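Local coordinates for beta-galactosidase (Bacillus circulans subsp. alkalophilus, PDB 3TTY), which hydrolyses terminal beta-D-galactosyl residues from beta-galactosides, probably in a TIM-barrel active site of the kind found in glycoside hydrolases, at residues 272-276 with 290-294; 283-289 with 427-432; 335-340 with 618-622. All blocks are in the same frame, centred on the assembly; numbering follows the deposited sequence.

Contact 1 (272-276 with 290-294); sequences VSWDN and AHNLM. With GLA (alpha-D-galactopyranose), chain H.
The indole of Trp274 fills the gap between strand 273-275 and helix 290-294, touching three residues of the helix. Met294 lies over one face: its CG stands 3.5 Å from the centroid of the five-membered ring of Trp274 and almost on the ring normal, a CH-pi contact. SD of Met294 sits obliquely to the same ring, 4.3 Å from that centroid, so the pair is also a Met-aromatic contact. CG of Met294 stands beside its backbone N (chi1 -65°), which puts it over the indole, and the bend at chi2 folds SD back toward CB of Trp274. CB of Asn276, two residues on, covers the opposite face. At the edge, Trp274 NE1 donates to ND1 of His291 over 3.2 Å; the acceptor lies in the indole plane, but the bond is bent (N-H...N 141°) and NE1 is tilted from the imidazole plane. Beyond it, CH2 of the six-membered ring reaches CB of Ala290 at 3.5 Å, where a small residue lets the ring come close to the helix. A leucine in place of Trp274 would probably leave ND1 of His291 without its donor and open a gap beneath Met294. Farther out, Val272 packs CG1 against CB of Met294, and Phe303 of the next strand meets the Trp274 ring. Backbone bonds from Trp274 to Met304 and Met306 hold the strand in its sheet. Asp275, next in sequence, belongs to the galactose pocket, with OD2 3.6 Å from O1 of the sugar. Strand 273-275 and the helical segment 290-294 run nearly antiparallel, 159° between their directions, as in the beta-alpha-beta unit that strand 303-307 completes, the repeating pattern of a TIM barrel.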
loop_
_atom_site.group_PDB
_atom_site.type_symbol
_atom_site.label_atom_id
_atom_site.label_comp_id
_atom_site.label_asym_id
_atom_site.label_seq_id
_atom_site.Cartn_x
_atom_site.Cartn_y
_atom_site.Cartn_z
ATOM N N VAL A 272 -20.762 12.268 29.113
ATOM C CA VAL A 272 -19.833 11.950 28.048
ATOM C C VAL A 272 -18.442 12.400 28.463
ATOM O O VAL A 272 -18.295 13.332 29.240
ATOM C CB VAL A 272 -20.243 12.650 26.746
ATOM C CG1 VAL A 272 -19.127 12.572 25.707
ATOM C CG2 VAL A 272 -21.551 12.053 26.216
ATOM N N SER A 273 -17.421 11.701 27.985
ATOM C CA SER A 273 -16.054 12.158 28.146
ATOM C C SER A 273 -15.331 11.757 26.882
ATOM O O SER A 273 -15.762 10.824 26.192
ATOM C CB SER A 273 -15.397 11.532 29.374
ATOM O OG SER A 273 -15.126 10.156 29.181
ATOM N N TRP A 274 -14.263 12.471 26.542
ATOM C CA TRP A 274 -13.558 12.165 25.302
ATOM C C TRP A 274 -12.115 12.620 25.306
ATOM O O TRP A 274 -11.677 13.347 26.200
ATOM C CB TRP A 274 -14.330 12.683 24.075
ATOM C CG TRP A 274 -13.998 14.059 23.550
ATOM C CD1 TRP A 274 -14.299 15.269 24.129
ATOM C CD2 TRP A 274 -13.370 14.363 22.296
ATOM N NE1 TRP A 274 -13.871 16.303 23.319
ATOM C CE2 TRP A 274 -13.299 15.774 22.190
ATOM C CE3 TRP A 274 -12.852 13.580 21.256
ATOM C CZ2 TRP A 274 -12.732 16.413 21.088
ATOM C CZ3 TRP A 274 -12.284 14.219 20.157
ATOM C CH2 TRP A 274 -12.224 15.620 20.087
ATOM N N ASP A 275 -11.387 12.172 24.293
ATOM C CA ASP A 275 -9.946 12.325 24.235
ATOM C C ASP A 275 -9.582 13.106 22.974
ATOM O O ASP A 275 -9.688 12.599 21.862
ATOM C CB ASP A 275 -9.278 10.940 24.252
ATOM C CG ASP A 275 -9.746 10.062 25.437
ATOM O OD1 ASP A 275 -10.145 10.607 26.489
ATOM O OD2 ASP A 275 -9.707 8.816 25.322
ATOM N N ASN A 276 -9.148 14.349 23.159
ATOM C CA ASN A 276 -8.909 15.257 22.038
ATOM C C ASN A 276 -7.433 15.422 21.689
ATOM O O ASN A 276 -6.658 16.023 22.453
ATOM C CB ASN A 276 -9.540 16.622 22.321
ATOM C CG ASN A 276 -9.246 17.630 21.240
ATOM O OD1 ASN A 276 -9.057 18.821 21.512
ATOM N ND2 ASN A 276 -9.190 17.164 20.005
ATOM N N ALA A 290 -15.787 18.486 16.705
ATOM C CA ALA A 290 -15.724 17.286 17.548
ATOM C C ALA A 290 -16.169 17.514 19.011
ATOM O O ALA A 290 -16.933 16.716 19.562
ATOM C CB ALA A 290 -14.326 16.638 17.485
ATOM N N HIS A 291 -15.695 18.589 19.640
ATOM C CA HIS A 291 -16.159 18.918 20.982
ATOM C C HIS A 291 -17.665 19.102 20.903
ATOM O O HIS A 291 -18.419 18.632 21.762
ATOM C CB HIS A 291 -15.554 20.232 21.492
ATOM C CG HIS A 291 -14.073 20.197 21.728
ATOM N ND1 HIS A 291 -13.478 19.358 22.644
ATOM C CD2 HIS A 291 -13.073 20.948 21.204
ATOM C CE1 HIS A 291 -12.174 19.572 22.653
ATOM N NE2 HIS A 291 -11.905 20.534 21.789
ATOM N N ASN A 292 -18.089 19.827 19.869
ATOM C CA ASN A 292 -19.499 20.106 19.642
ATOM C C ASN A 292 -20.313 18.818 19.603
ATOM O O ASN A 292 -21.308 18.679 20.309
ATOM C CB ASN A 292 -19.672 20.876 18.335
ATOM C CG ASN A 292 -20.967 21.665 18.284
ATOM O OD1 ASN A 292 -22.042 21.161 18.638
ATOM N ND2 ASN A 292 -20.872 22.911 17.840
ATOM N N LEU A 293 -19.869 17.865 18.792
ATOM C CA LEU A 293 -20.555 16.588 18.684
ATOM C C LEU A 293 -20.629 15.895 20.036
ATOM O O LEU A 293 -21.590 15.197 20.333
ATOM C CB LEU A 293 -19.843 15.681 17.675
ATOM C CG LEU A 293 -20.456 14.296 17.483
ATOM C CD1 LEU A 293 -21.852 14.413 16.856
ATOM C CD2 LEU A 293 -19.557 13.441 16.622
ATOM N N MET A 294 -19.611 16.077 20.868
ATOM C CA MET A 294 -19.596 15.377 22.145
ATOM C C MET A 294 -20.655 15.966 23.066
ATOM O O MET A 294 -21.244 15.271 23.902
ATOM C CB MET A 294 -18.212 15.439 22.796
ATOM C CG MET A 294 -17.098 14.727 22.031
ATOM S SD MET A 294 -17.287 12.945 21.871
ATOM C CE MET A 294 -18.123 12.832 20.286
HETATM C C1 GLA H . -5.742 7.561 24.156
HETATM C C2 GLA H . -5.694 6.613 25.380
HETATM C C3 GLA H . -4.599 6.993 26.391
HETATM C C4 GLA H . -3.308 7.213 25.617
HETATM C C5 GLA H . -3.547 8.238 24.504
HETATM C C6 GLA H . -2.215 8.499 23.790
HETATM O O1 GLA H . -6.240 8.886 24.417
HETATM O O2 GLA H . -6.948 6.598 26.042
HETATM O O3 GLA H . -4.378 5.954 27.361
HETATM O O4 GLA H . -2.968 5.958 25.040
HETATM O O5 GLA H . -4.464 7.691 23.550
HETATM O O6 GLA H . -2.297 9.707 23.021
#

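Contact 2 (283-289 with 427-432); sequences PFSFTAM and VHKYYD
Two aromatic rings of helix 427-432, His428 and Tyr431, meet the first turns of helix 284-289. Over one face of the Tyr431 ring lies Met289, whose CG is 3.7 Å from the ring centroid in a CH-pi contact while SD sits obliquely in a Met-aromatic one. The methionine reaches this far because CG is anti to the backbone N (chi1 -167°) and the chain stays extended until its last bend, which carries CE to 3.8 Å from CB of His428. Phe286 turns its ring edge toward a face of the His428 ring, planes 74° apart, in a T-shaped pair. On the opposite face, offset toward the rim, lies CB of Asp432 from the imidazole's own helix. At the imidazole edge, and near its plane, NE2 of His428 donates to OG of Ser285 over 2.7 Å. That hydroxyl in turn donates to OD1 of Asp432 over 2.6 Å, approaching from above the carboxylate plane. A serine suits this place: one small hydroxyl accepts and donates, linking the imidazole N-H to the carboxylate. OD2 of Asp432 is held by Lys436, whose charge would probably keep it ionised. Tyr431 OH finds its partner in ND2 of Asn292, farther along the barrel helix. The two helix segments cross at 100°, their axes 9.8 Å apart, joining barrel helix 284-296 to helix 423-435, with Met443 of strand 441-444 packed against Met289, Val427 and Tyr431.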
loop_
_atom_site.group_PDB
_atom_site.type_symbol
_atom_site.label_atom_id
_atom_site.label_comp_id
_atom_site.label_asym_id
_atom_site.label_seq_id
_atom_site.Cartn_x
_atom_site.Cartn_y
_atom_site.Cartn_z
ATOM N N PRO A 283 -7.644 20.956 11.038
ATOM C CA PRO A 283 -8.402 22.215 11.022
ATOM C C PRO A 283 -8.999 22.560 12.390
ATOM O O PRO A 283 -9.668 21.729 13.017
ATOM C CB PRO A 283 -9.511 21.943 10.005
ATOM C CG PRO A 283 -8.951 20.883 9.117
ATOM C CD PRO A 283 -8.094 20.020 9.997
ATOM N N PHE A 284 -8.765 23.784 12.847
ATOM C CA PHE A 284 -9.264 24.205 14.161
ATOM C C PHE A 284 -10.791 24.084 14.253
ATOM O O PHE A 284 -11.327 23.757 15.319
ATOM C CB PHE A 284 -8.789 25.625 14.500
ATOM C CG PHE A 284 -7.321 25.855 14.212
ATOM C CD1 PHE A 284 -6.890 27.032 13.615
ATOM C CD2 PHE A 284 -6.372 24.881 14.530
ATOM C CE1 PHE A 284 -5.546 27.239 13.351
ATOM C CE2 PHE A 284 -5.019 25.078 14.261
ATOM C CZ PHE A 284 -4.607 26.258 13.676
ATOM N N SER A 285 -11.480 24.334 13.138
ATOM C CA SER A 285 -12.940 24.233 13.100
ATOM C C SER A 285 -13.383 22.772 13.196
ATOM O O SER A 285 -14.497 22.478 13.641
ATOM C CB SER A 285 -13.498 24.872 11.827
ATOM O OG SER A 285 -13.012 24.221 10.667
ATOM N N PHE A 286 -12.506 21.861 12.786
ATOM C CA PHE A 286 -12.793 20.450 12.950
ATOM C C PHE A 286 -12.749 20.008 14.411
ATOM O O PHE A 286 -13.660 19.318 14.874
ATOM C CB PHE A 286 -11.871 19.554 12.114
ATOM C CG PHE A 286 -12.184 18.094 12.272
ATOM C CD1 PHE A 286 -13.199 17.507 11.529
ATOM C CD2 PHE A 286 -11.511 17.321 13.203
ATOM C CE1 PHE A 286 -13.519 16.165 11.694
ATOM C CE2 PHE A 286 -11.822 15.976 13.370
ATOM C CZ PHE A 286 -12.832 15.400 12.615
ATOM N N THR A 287 -11.703 20.372 15.150
ATOM C CA THR A 287 -11.696 19.950 16.547
ATOM C C THR A 287 -12.840 20.629 17.320
ATOM O O THR A 287 -13.404 20.044 18.241
ATOM C CB THR A 287 -10.283 19.994 17.252
ATOM O OG1 THR A 287 -10.305 20.857 18.403
ATOM C CG2 THR A 287 -9.195 20.397 16.312
ATOM N N ALA A 288 -13.232 21.827 16.905
ATOM C CA ALA A 288 -14.422 22.458 17.481
ATOM C C ALA A 288 -15.684 21.629 17.176
ATOM O O ALA A 288 -16.543 21.411 18.042
ATOM C CB ALA A 288 -14.578 23.888 16.955
ATOM N N MET A 289 -15.796 21.168 15.935
ATOM C CA MET A 289 -16.917 20.322 15.543
ATOM C C MET A 289 -16.957 19.028 16.373
ATOM O O MET A 289 -18.038 18.541 16.720
ATOM C CB MET A 289 -16.875 20.015 14.035
ATOM C CG MET A 289 -18.167 19.401 13.502
ATOM S SD MET A 289 -18.123 18.989 11.751
ATOM C CE MET A 289 -16.684 17.922 11.683
ATOM N N VAL A 427 -19.874 17.126 5.946
ATOM C CA VAL A 427 -20.513 17.675 7.138
ATOM C C VAL A 427 -19.701 18.873 7.647
ATOM O O VAL A 427 -20.261 19.912 7.997
ATOM C CB VAL A 427 -20.702 16.621 8.265
ATOM C CG1 VAL A 427 -21.143 17.297 9.559
ATOM C CG2 VAL A 427 -21.733 15.567 7.866
ATOM N N HIS A 428 -18.377 18.728 7.656
ATOM C CA HIS A 428 -17.486 19.797 8.092
ATOM C C HIS A 428 -17.518 21.048 7.197
ATOM O O HIS A 428 -17.372 22.163 7.691
ATOM C CB HIS A 428 -16.046 19.278 8.245
ATOM C CG HIS A 428 -15.063 20.333 8.655
ATOM N ND1 HIS A 428 -14.017 20.734 7.852
ATOM C CD2 HIS A 428 -14.978 21.083 9.785
ATOM C CE1 HIS A 428 -13.331 21.682 8.464
ATOM N NE2 HIS A 428 -13.895 21.910 9.639
ATOM N N LYS A 429 -17.703 20.879 5.892
ATOM C CA LYS A 429 -17.758 22.050 5.007
ATOM C C LYS A 429 -18.872 22.984 5.453
ATOM O O LYS A 429 -18.734 24.207 5.380
ATOM C CB LYS A 429 -17.965 21.654 3.545
ATOM C CG LYS A 429 -16.759 21.004 2.899
ATOM C CD LYS A 429 -17.096 20.496 1.508
ATOM C CE LYS A 429 -15.857 19.943 0.831
ATOM N NZ LYS A 429 -16.194 19.171 -0.375
ATOM N N TYR A 430 -19.975 22.405 5.922
ATOM C CA TYR A 430 -21.111 23.207 6.365
ATOM C C TYR A 430 -20.852 23.777 7.751
ATOM O O TYR A 430 -21.180 24.933 8.029
ATOM C CB TYR A 430 -22.419 22.397 6.325
ATOM C CG TYR A 430 -23.006 22.323 4.928
ATOM C CD1 TYR A 430 -23.938 23.263 4.486
ATOM C CD2 TYR A 430 -22.597 21.346 4.036
ATOM C CE1 TYR A 430 -24.447 23.215 3.194
ATOM C CE2 TYR A 430 -23.104 21.289 2.756
ATOM C CZ TYR A 430 -24.031 22.218 2.339
ATOM O OH TYR A 430 -24.528 22.148 1.052
ATOM N N TYR A 431 -20.257 22.969 8.622
ATOM C CA TYR A 431 -19.931 23.428 9.966
ATOM C C TYR A 431 -18.900 24.572 9.945
ATOM O O TYR A 431 -19.055 25.555 10.649
ATOM C CB TYR A 431 -19.435 22.275 10.832
ATOM C CG TYR A 431 -19.244 22.661 12.284
ATOM C CD1 TYR A 431 -20.296 22.569 13.191
ATOM C CD2 TYR A 431 -18.014 23.131 12.748
ATOM C CE1 TYR A 431 -20.127 22.917 14.522
ATOM C CE2 TYR A 431 -17.839 23.480 14.077
ATOM C CZ TYR A 431 -18.895 23.377 14.955
ATOM O OH TYR A 431 -18.730 23.731 16.267
ATOM N N ASP A 432 -17.863 24.416 9.126
ATOM C CA ASP A 432 -16.826 25.424 8.929
ATOM C C ASP A 432 -17.460 26.762 8.572
ATOM O O ASP A 432 -17.190 27.780 9.206
ATOM C CB ASP A 432 -15.908 24.975 7.793
ATOM C CG ASP A 432 -14.552 25.659 7.811
ATOM O OD1 ASP A 432 -13.997 25.885 8.908
ATOM O OD2 ASP A 432 -14.025 25.955 6.710
#

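Contact 3 (335-340 with 618-622); sequences VAHGAD and EVAER
Arg622 of strand 618-622 meets Asp340 in a salt bridge, its guanidinium inclined by 25° to the carboxylate plane: NH2 lies 2.8 Å from OD1, on the syn side but 31° out of that plane. Arg622 NH1 donates to Val335 O at 2.8 Å and to Ala339 O at 3.1 Å, the latter from above the carbonyl plane. A long arginine, bent at chi3, can thus satisfy backbone oxygens and a charge together, while Gly338 CA lies over the guanidinium face. Gly338, at positive phi, is the C' residue of the Schellman motif that ends the helix. His337 and Glu618 approach from opposite directions, their planes 34° apart, and NE2 of His337 donates to OE2 of Glu618 over 2.7 Å, nearly along the C-O axis and in the imidazole plane. Small Ala620 lets its CB approach CE1 of His337 and face Ala336. A water joins Ala336 O to Glu621 O. Glu618 OE1 also bonds Gln333 and His635. The contact thus lays edge strand 617-624 of the C-terminal antiparallel sheet on the end of barrel helix 326-336, where the chain leads into barrel strand 339-344, with Phe631 of strand 627-634 packed on Val335 and Ala336.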
loop_
_atom_site.group_PDB
_atom_site.type_symbol
_atom_site.label_atom_id
_atom_site.label_comp_id
_atom_site.label_asym_id
_atom_site.label_seq_id
_atom_site.Cartn_x
_atom_site.Cartn_y
_atom_site.Cartn_z
ATOM N N VAL A 335 -13.623 23.844 26.588
ATOM C CA VAL A 335 -14.567 24.410 27.540
ATOM C C VAL A 335 -15.657 25.197 26.815
ATOM O O VAL A 335 -16.840 25.098 27.148
ATOM C CB VAL A 335 -13.858 25.322 28.561
ATOM C CG1 VAL A 335 -14.879 25.935 29.523
ATOM C CG2 VAL A 335 -12.782 24.536 29.312
ATOM N N ALA A 336 -15.239 25.969 25.815
ATOM C CA ALA A 336 -16.133 26.783 24.999
ATOM C C ALA A 336 -17.249 25.946 24.367
ATOM O O ALA A 336 -18.334 26.455 24.085
ATOM C CB ALA A 336 -15.332 27.479 23.908
ATOM N N HIS A 337 -16.978 24.664 24.135
ATOM C CA HIS A 337 -17.956 23.816 23.466
ATOM C C HIS A 337 -18.691 22.853 24.380
ATOM O O HIS A 337 -19.467 22.032 23.909
ATOM C CB HIS A 337 -17.344 23.114 22.256
ATOM C CG HIS A 337 -16.953 24.064 21.169
ATOM N ND1 HIS A 337 -17.878 24.667 20.344
ATOM C CD2 HIS A 337 -15.748 24.557 20.805
ATOM C CE1 HIS A 337 -17.257 25.471 19.502
ATOM N NE2 HIS A 337 -15.963 25.419 19.757
ATOM N N GLY A 338 -18.493 22.989 25.688
ATOM C CA GLY A 338 -19.295 22.243 26.639
ATOM C C GLY A 338 -18.509 21.457 27.667
ATOM O O GLY A 338 -19.087 20.822 28.537
ATOM N N ALA A 339 -17.186 21.495 27.580
ATOM C CA ALA A 339 -16.352 20.742 28.517
ATOM C C ALA A 339 -16.339 21.382 29.904
ATOM O O ALA A 339 -16.106 22.577 30.036
ATOM C CB ALA A 339 -14.925 20.607 27.975
ATOM N N ASP A 340 -16.595 20.583 30.934
ATOM C CA ASP A 340 -16.574 21.068 32.313
ATOM C C ASP A 340 -15.406 20.476 33.091
ATOM O O ASP A 340 -15.360 20.536 34.320
ATOM C CB ASP A 340 -17.901 20.777 33.025
ATOM C CG ASP A 340 -18.944 21.859 32.784
ATOM O OD1 ASP A 340 -18.652 22.792 32.008
ATOM O OD2 ASP A 340 -20.053 21.768 33.364
ATOM N N GLU A 618 -12.018 32.549 16.772
ATOM C CA GLU A 618 -13.230 31.791 16.986
ATOM C C GLU A 618 -14.043 32.353 18.142
ATOM O O GLU A 618 -13.506 32.672 19.207
ATOM C CB GLU A 618 -12.878 30.330 17.244
ATOM C CG GLU A 618 -14.048 29.479 17.690
ATOM C CD GLU A 618 -13.610 28.082 18.060
ATOM O OE1 GLU A 618 -12.394 27.803 17.980
ATOM O OE2 GLU A 618 -14.476 27.275 18.447
ATOM N N VAL A 619 -15.346 32.486 17.928
ATOM C CA VAL A 619 -16.223 32.862 19.017
ATOM C C VAL A 619 -17.335 31.833 19.226
ATOM O O VAL A 619 -18.008 31.435 18.278
ATOM C CB VAL A 619 -16.833 34.250 18.792
ATOM C CG1 VAL A 619 -17.636 34.667 20.013
ATOM C CG2 VAL A 619 -15.737 35.264 18.489
ATOM N N ALA A 620 -17.526 31.413 20.470
ATOM C CA ALA A 620 -18.581 30.468 20.792
ATOM C C ALA A 620 -19.207 30.844 22.122
ATOM O O ALA A 620 -18.578 31.503 22.946
ATOM C CB ALA A 620 -18.034 29.048 20.833
ATOM N N GLU A 621 -20.442 30.408 22.343
ATOM C CA GLU A 621 -21.195 30.878 23.488
ATOM C C GLU A 621 -21.726 29.747 24.350
ATOM O O GLU A 621 -22.247 28.757 23.840
ATOM C CB GLU A 621 -22.370 31.757 23.029
ATOM C CG GLU A 621 -23.220 32.298 24.190
ATOM C CD GLU A 621 -24.570 32.859 23.738
ATOM O OE1 GLU A 621 -25.314 32.129 23.048
ATOM O OE2 GLU A 621 -24.882 34.030 24.062
ATOM N N ARG A 622 -21.590 29.906 25.660
ATOM C CA ARG A 622 -22.315 29.087 26.616
ATOM C C ARG A 622 -23.130 30.016 27.513
ATOM O O ARG A 622 -22.684 31.111 27.854
ATOM C CB ARG A 622 -21.361 28.222 27.448
ATOM C CG ARG A 622 -20.610 27.157 26.653
ATOM C CD ARG A 622 -19.627 26.369 27.529
ATOM N NE ARG A 622 -20.301 25.489 28.480
ATOM C CZ ARG A 622 -19.686 24.693 29.351
ATOM N NH1 ARG A 622 -18.364 24.642 29.408
ATOM N NH2 ARG A 622 -20.400 23.954 30.181
HETATM O O HOH W 1 -20.669 26.648 22.442
#

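How the contacts relate
The three contacts cluster within about 14 Å of one another, centre to centre. Contact 1 lies within the barrel; contacts 2 and 3 join its outer helices to later parts of the chain. Contact 1 closes along the chain before contact 3 opens, and the long-range pairing of contact 2 alternates with each of them. Contacts 1 and 2 use successive parts of helix 284-296; contact 2 links it to the trimerisation-domain family region. Contact 3 reaches the same barrel sheet as contact 1 and brings in the C-terminal family region. His337 packs on His291 and Ala288, and Glu618 also touches Ala288, so helix 284-296 borders both later regions, while contact 1 reaches the galactose pocket through Asp275.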